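Local atomic coordinates of mRNA-binding protein PUF3 (Saccharomyces cerevisiae, PDB entry 3K49), a protein that binds the 3' untranslated regions of mRNAs encoding mitochondrial proteins through its Pumilio repeats and, on COX17 mRNA, promotes deadenylation and decay. Residues A[302-307]-A[315-320]; A[319-324]-A[330-335]. All coordinates share one frame; numbering follows the deposited sequence.

Interaction 1 (A[302-307]-A[315-320]). With nucleotides of chain B.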
loop_
_atom_site.group_PDB
_atom_site.type_symbol
_atom_site.label_atom_id
_atom_site.label_comp_id
_atom_site.label_asym_id
_atom_site.label_seq_id
_atom_site.Cartn_x
_atom_site.Cartn_y
_atom_site.Cartn_z
ATOM N N SER A 302 6.489 36.473 -4.091
ATOM C CA SER A 302 6.862 35.870 -2.817
ATOM C C SER A 302 6.340 34.434 -2.739
ATOM O O SER A 302 5.232 34.144 -3.203
ATOM C CB SER A 302 6.295 36.686 -1.661
ATOM O OG SER A 302 4.879 36.615 -1.650
ATOM N N PRO A 303 7.137 33.531 -2.146
ATOM C CA PRO A 303 6.781 32.116 -1.987
ATOM C C PRO A 303 5.311 31.903 -1.633
ATOM O O PRO A 303 4.600 31.230 -2.387
ATOM C CB PRO A 303 7.685 31.670 -0.841
ATOM C CG PRO A 303 8.915 32.500 -1.031
ATOM C CD PRO A 303 8.448 33.835 -1.547
ATOM N N MET A 304 4.872 32.477 -0.516
ATOM C CA MET A 304 3.494 32.343 -0.044
ATOM C C MET A 304 2.472 32.538 -1.151
ATOM O O MET A 304 1.605 31.688 -1.361
ATOM C CB MET A 304 3.217 33.358 1.059
ATOM C CG MET A 304 3.927 33.062 2.359
ATOM S SD MET A 304 3.023 31.838 3.322
ATOM C CE MET A 304 1.435 32.657 3.451
ATOM N N ILE A 305 2.577 33.659 -1.857
ATOM C CA ILE A 305 1.577 34.032 -2.851
ATOM C C ILE A 305 1.621 33.136 -4.079
ATOM O O ILE A 305 0.578 32.790 -4.638
ATOM C CB ILE A 305 1.763 35.484 -3.319
ATOM C CG1 ILE A 305 1.710 36.441 -2.129
ATOM C CG2 ILE A 305 0.708 35.848 -4.355
ATOM C CD1 ILE A 305 0.407 36.393 -1.365
ATOM N N LEU A 306 2.826 32.766 -4.505
ATOM C CA LEU A 306 2.980 31.816 -5.601
ATOM C C LEU A 306 2.321 30.498 -5.211
ATOM O O LEU A 306 1.795 29.780 -6.055
ATOM C CB LEU A 306 4.453 31.561 -5.899
ATOM C CG LEU A 306 5.266 32.650 -6.589
ATOM C CD1 LEU A 306 6.730 32.240 -6.618
ATOM C CD2 LEU A 306 4.748 32.910 -7.995
ATOM N N MET A 307 2.365 30.191 -3.921
ATOM C CA MET A 307 1.818 28.947 -3.404
ATOM C C MET A 307 0.295 28.991 -3.260
ATOM O O MET A 307 -0.395 28.086 -3.730
ATOM C CB MET A 307 2.506 28.570 -2.087
ATOM C CG MET A 307 3.905 28.000 -2.302
ATOM S SD MET A 307 4.798 27.654 -0.784
ATOM C CE MET A 307 3.703 26.472 0.007
ATOM N N TYR A 315 -2.686 23.372 -0.815
ATOM C CA TYR A 315 -2.846 22.332 0.208
ATOM C C TYR A 315 -1.696 22.373 1.206
ATOM O O TYR A 315 -1.894 22.198 2.412
ATOM C CB TYR A 315 -2.914 20.932 -0.416
ATOM C CG TYR A 315 -4.110 20.694 -1.310
ATOM C CD1 TYR A 315 -3.960 20.597 -2.689
ATOM C CD2 TYR A 315 -5.386 20.551 -0.777
ATOM C CE1 TYR A 315 -5.042 20.379 -3.510
ATOM C CE2 TYR A 315 -6.476 20.326 -1.593
ATOM C CZ TYR A 315 -6.297 20.243 -2.960
ATOM O OH TYR A 315 -7.378 20.022 -3.782
ATOM N N VAL A 316 -0.493 22.600 0.696
ATOM C CA VAL A 316 0.678 22.730 1.555
ATOM C C VAL A 316 0.551 23.956 2.455
ATOM O O VAL A 316 1.073 23.973 3.571
ATOM C CB VAL A 316 1.982 22.816 0.735
ATOM C CG1 VAL A 316 3.179 22.928 1.656
ATOM C CG2 VAL A 316 2.119 21.604 -0.168
ATOM N N ILE A 317 -0.152 24.975 1.969
ATOM C CA ILE A 317 -0.396 26.179 2.760
ATOM C C ILE A 317 -1.395 25.882 3.870
ATOM O O ILE A 317 -1.141 26.173 5.044
ATOM C CB ILE A 317 -0.929 27.339 1.897
ATOM C CG1 ILE A 317 0.103 27.753 0.846
ATOM C CG2 ILE A 317 -1.289 28.529 2.773
ATOM C CD1 ILE A 317 1.311 28.466 1.408
ATOM N N GLN A 318 -2.530 25.298 3.489
ATOM C CA GLN A 318 -3.515 24.831 4.458
ATOM C C GLN A 318 -2.833 23.994 5.539
ATOM O O GLN A 318 -3.017 24.227 6.737
ATOM C CB GLN A 318 -4.600 24.000 3.770
ATOM C CG GLN A 318 -5.222 24.659 2.553
ATOM C CD GLN A 318 -6.382 23.866 1.991
ATOM O OE1 GLN A 318 -7.110 23.208 2.733
ATOM N NE2 GLN A 318 -6.563 23.923 0.676
ATOM N N LYS A 319 -2.039 23.024 5.098
ATOM C CA LYS A 319 -1.300 22.156 6.002
ATOM C C LYS A 319 -0.444 22.966 6.974
ATOM O O LYS A 319 -0.420 22.688 8.176
ATOM C CB LYS A 319 -0.419 21.198 5.203
ATOM C CG LYS A 319 0.004 19.942 5.954
ATOM C CD LYS A 319 -1.158 18.962 6.080
ATOM C CE LYS A 319 -0.698 17.590 6.564
ATOM N NZ LYS A 319 -0.681 16.566 5.475
ATOM N N LEU A 320 0.258 23.969 6.454
ATOM C CA LEU A 320 1.116 24.801 7.297
ATOM C C LEU A 320 0.322 25.510 8.383
ATOM O O LEU A 320 0.756 25.603 9.530
ATOM C CB LEU A 320 1.873 25.826 6.460
ATOM C CG LEU A 320 3.215 25.364 5.892
ATOM C CD1 LEU A 320 3.889 26.500 5.128
ATOM C CD2 LEU A 320 4.121 24.839 7.000
ATOM P P G B 4 -9.839 17.245 -6.859
ATOM O OP1 G B 4 -10.259 16.230 -7.857
ATOM O OP2 G B 4 -10.378 17.195 -5.473
ATOM O "O5'" G B 4 -8.250 17.215 -6.775
ATOM C "C5'" G B 4 -7.458 17.581 -7.896
ATOM C "C4'" G B 4 -6.027 17.158 -7.670
ATOM O "O4'" G B 4 -5.498 17.875 -6.529
ATOM C "C3'" G B 4 -5.876 15.703 -7.263
ATOM O "O3'" G B 4 -5.923 14.850 -8.398
ATOM C "C2'" G B 4 -4.527 15.700 -6.547
ATOM O "O2'" G B 4 -3.409 15.614 -7.408
ATOM C "C1'" G B 4 -4.552 17.064 -5.858
ATOM N N9 G B 4 -4.917 16.998 -4.450
ATOM C C8 G B 4 -6.153 16.765 -3.893
ATOM N N7 G B 4 -6.133 16.767 -2.586
ATOM C C5 G B 4 -4.803 17.020 -2.267
ATOM C C6 G B 4 -4.167 17.133 -1.015
ATOM O O6 G B 4 -4.664 17.048 0.117
ATOM N N1 G B 4 -2.807 17.378 -1.158
ATOM C C2 G B 4 -2.152 17.510 -2.354
ATOM N N2 G B 4 -0.840 17.756 -2.307
ATOM N N3 G B 4 -2.736 17.411 -3.523
ATOM C C4 G B 4 -4.051 17.165 -3.402
ATOM P P U B 3 -13.970 20.318 -4.321
ATOM O OP1 U B 3 -14.718 19.158 -4.858
ATOM O OP2 U B 3 -13.669 20.389 -2.870
ATOM O "O5'" U B 3 -12.601 20.454 -5.141
ATOM C "C5'" U B 3 -12.597 20.640 -6.556
ATOM C "C4'" U B 3 -11.181 20.857 -7.058
ATOM O "O4'" U B 3 -10.672 22.133 -6.582
ATOM C "C3'" U B 3 -10.153 19.835 -6.591
ATOM O "O3'" U B 3 -10.164 18.701 -7.454
ATOM C "C2'" U B 3 -8.848 20.620 -6.699
ATOM O "O2'" U B 3 -8.334 20.650 -8.019
ATOM C "C1'" U B 3 -9.293 22.009 -6.258
ATOM N N1 U B 3 -9.133 22.283 -4.813
ATOM C C2 U B 3 -7.952 22.849 -4.381
ATOM O O2 U B 3 -7.029 23.117 -5.127
ATOM N N3 U B 3 -7.883 23.092 -3.035
ATOM C C4 U B 3 -8.854 22.833 -2.091
ATOM O O4 U B 3 -8.663 23.146 -0.917
ATOM C C5 U B 3 -10.046 22.234 -2.614
ATOM C C6 U B 3 -10.143 21.986 -3.923
#

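Interaction 2 (A[319-324]-A[330-335])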
loop_
_atom_site.group_PDB
_atom_site.type_symbol
_atom_site.label_atom_id
_atom_site.label_comp_id
_atom_site.label_asym_id
_atom_site.label_seq_id
_atom_site.Cartn_x
_atom_site.Cartn_y
_atom_site.Cartn_z
ATOM N N LYS A 319 -2.039 23.024 5.098
ATOM C CA LYS A 319 -1.300 22.156 6.002
ATOM C C LYS A 319 -0.444 22.966 6.974
ATOM O O LYS A 319 -0.420 22.688 8.176
ATOM C CB LYS A 319 -0.419 21.198 5.203
ATOM C CG LYS A 319 0.004 19.942 5.954
ATOM C CD LYS A 319 -1.158 18.962 6.080
ATOM C CE LYS A 319 -0.698 17.590 6.564
ATOM N NZ LYS A 319 -0.681 16.566 5.475
ATOM N N LEU A 320 0.258 23.969 6.454
ATOM C CA LEU A 320 1.116 24.801 7.297
ATOM C C LEU A 320 0.322 25.510 8.383
ATOM O O LEU A 320 0.756 25.603 9.530
ATOM C CB LEU A 320 1.873 25.826 6.460
ATOM C CG LEU A 320 3.215 25.364 5.892
ATOM C CD1 LEU A 320 3.889 26.500 5.128
ATOM C CD2 LEU A 320 4.121 24.839 7.000
ATOM N N VAL A 321 -0.841 26.023 8.005
ATOM C CA VAL A 321 -1.742 26.654 8.956
ATOM C C VAL A 321 -1.917 25.779 10.201
ATOM O O VAL A 321 -1.793 26.258 11.328
ATOM C CB VAL A 321 -3.116 26.925 8.310
ATOM C CG1 VAL A 321 -4.138 27.360 9.361
ATOM C CG2 VAL A 321 -2.984 27.958 7.208
ATOM N N ASN A 322 -2.182 24.491 9.982
ATOM C CA ASN A 322 -2.415 23.533 11.062
ATOM C C ASN A 322 -1.194 23.196 11.913
ATOM O O ASN A 322 -1.268 23.192 13.139
ATOM C CB ASN A 322 -2.988 22.244 10.487
ATOM C CG ASN A 322 -4.321 22.460 9.805
ATOM O OD1 ASN A 322 -5.054 23.394 10.143
ATOM N ND2 ASN A 322 -4.647 21.597 8.841
ATOM N N VAL A 323 -0.077 22.904 11.258
ATOM C CA VAL A 323 1.117 22.438 11.950
ATOM C C VAL A 323 1.993 23.589 12.441
ATOM O O VAL A 323 3.086 23.372 12.969
ATOM C CB VAL A 323 1.956 21.527 11.032
ATOM C CG1 VAL A 323 1.196 20.250 10.711
ATOM C CG2 VAL A 323 2.323 22.263 9.746
ATOM N N SER A 324 1.511 24.813 12.269
ATOM C CA SER A 324 2.300 25.991 12.602
ATOM C C SER A 324 2.293 26.380 14.085
ATOM O O SER A 324 1.245 26.434 14.732
ATOM C CB SER A 324 1.854 27.176 11.754
ATOM O OG SER A 324 2.483 27.156 10.488
ATOM N N LYS A 330 1.421 32.799 13.256
ATOM C CA LYS A 330 0.980 34.185 13.315
ATOM C C LYS A 330 1.108 34.855 11.949
ATOM O O LYS A 330 0.137 35.399 11.412
ATOM C CB LYS A 330 1.809 34.945 14.357
ATOM C CG LYS A 330 1.220 36.281 14.795
ATOM C CD LYS A 330 1.906 36.801 16.059
ATOM C CE LYS A 330 1.162 37.988 16.665
ATOM N NZ LYS A 330 1.665 38.346 18.026
ATOM N N LEU A 331 2.312 34.794 11.385
ATOM C CA LEU A 331 2.615 35.473 10.127
ATOM C C LEU A 331 1.895 34.847 8.934
ATOM O O LEU A 331 1.531 35.539 7.983
ATOM C CB LEU A 331 4.125 35.479 9.881
ATOM C CG LEU A 331 4.994 35.670 11.128
ATOM C CD1 LEU A 331 6.474 35.702 10.757
ATOM C CD2 LEU A 331 4.599 36.927 11.894
ATOM N N ILE A 332 1.689 33.537 8.991
ATOM C CA ILE A 332 1.072 32.816 7.888
ATOM C C ILE A 332 -0.393 33.206 7.724
ATOM O O ILE A 332 -0.878 33.414 6.607
ATOM C CB ILE A 332 1.206 31.287 8.075
ATOM C CG1 ILE A 332 2.676 30.874 7.948
ATOM C CG2 ILE A 332 0.337 30.537 7.067
ATOM C CD1 ILE A 332 2.944 29.419 8.217
ATOM N N VAL A 333 -1.094 33.309 8.846
ATOM C CA VAL A 333 -2.520 33.605 8.825
ATOM C C VAL A 333 -2.782 34.974 8.222
ATOM O O VAL A 333 -3.575 35.124 7.291
ATOM C CB VAL A 333 -3.123 33.573 10.241
ATOM C CG1 VAL A 333 -4.581 34.004 10.207
ATOM C CG2 VAL A 333 -2.983 32.185 10.848
ATOM N N ILE A 334 -2.102 35.973 8.766
ATOM C CA ILE A 334 -2.289 37.348 8.334
ATOM C C ILE A 334 -2.016 37.515 6.846
ATOM O O ILE A 334 -2.728 38.247 6.157
ATOM C CB ILE A 334 -1.366 38.308 9.104
ATOM C CG1 ILE A 334 -1.736 38.334 10.587
ATOM C CG2 ILE A 334 -1.437 39.705 8.504
ATOM C CD1 ILE A 334 -0.735 39.065 11.453
ATOM N N ALA A 335 -0.985 36.833 6.350
ATOM C CA ALA A 335 -0.661 36.868 4.925
ATOM C C ALA A 335 -1.825 36.352 4.089
ATOM O O ALA A 335 -2.181 36.941 3.064
ATOM C CB ALA A 335 0.590 36.064 4.646
#

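Interaction 1 (A[302-307]-A[315-320])
M307 reaches across from helix 303-308 to I317 and V316 on helix 313-323, and nearly all of its side chain is in use. M307 CB already sits 3.7 Å from I317 CD1. CG and SD then carry the chain onward, extended at chi2, with SD running past the same methyl. A turn at chi3 (59°) folds M307 CE back over I317, 3.4 Å from I317 CD1, and brings it 3.9 Å from V316 CG1. The M307 side chain thus lies obliquely across I317, touching it at both CB and CE. From one turn earlier M304 adds a looser touch, its SD reaching I317 CD1. Everything at this interface is apolar and buried.

Both segments lie in Pumilio repeat 8, inside the PUM-HD superhelix of three-helix repeats, and the N-to-C directions of the two short helical segments make an angle of 122°. Helix 313-323 carries the RNA-reading side chains. Y315 points away from M307 and lays one ring face against the base of G4 of chain B, whose C5 stands 3.4 Å above the Y315 ring centre. Q318 stretches beyond CG to U3 of chain B, where Q318 NE2 donates to U3 O4 over 2.7 Å at an N-H...O angle of 156°. N314 OD1 also bonds this NE2, while L360 of helix 355-364 packs on both I317 and Q318.

Interaction 2 (A[319-324]-A[330-335])
I332 carries this contact: it points from helix 326-345 at the last turn of helix 313-323 and has the most surface buried here. Its two branches divide the work. CG1 stands anti to the carbonyl carbon (chi1 -68°) and the chain runs on extended, sending I332 CD1 against both L320 CB, at 4.1 Å, and the hydroxyl of S324. On the other branch, I332 CG2 meets V321 CG2 at 4.2 Å, a methyl-to-methyl touch at van der Waals range.

S324 is the first residue beyond the helical part of its segment, yet it stays tied to it. S324 OG donates a hydrogen bond to L320 O, approaching from above the carbonyl plane, although the modelled length of 2.5 Å is doubtfully short. The same hydroxyl lies against I332 CD1.

V321 buries the second largest area and also touches I336, one turn further along helix 326-345. The contact joins helix 313-323 to helix 326-345 close to the turn between them, with L288 covering another part of I332 and I272 of helix 264-274 packing on L320.

Helix 313-323 is common to both contacts, whose segments overlap at K319 and L320 and whose centres are about 9 Å apart. Interaction 1 is the more deeply buried, all four touching residues being enclosed, and its chemistry is methionine against branched aliphatic chains. Interaction 2, at the helix's C-terminal end, is partly exposed and admits a serine hydroxyl beside its aliphatic groups. The two also meet directly: M304 CE packs 3.7 Å from A335 CB, so 303-308 touches 326-345 as well. Helices 303-308, 313-323 and 326-345 thus pack on one another, and helix 313-323 also presents Y315 and Q318 to the RNA.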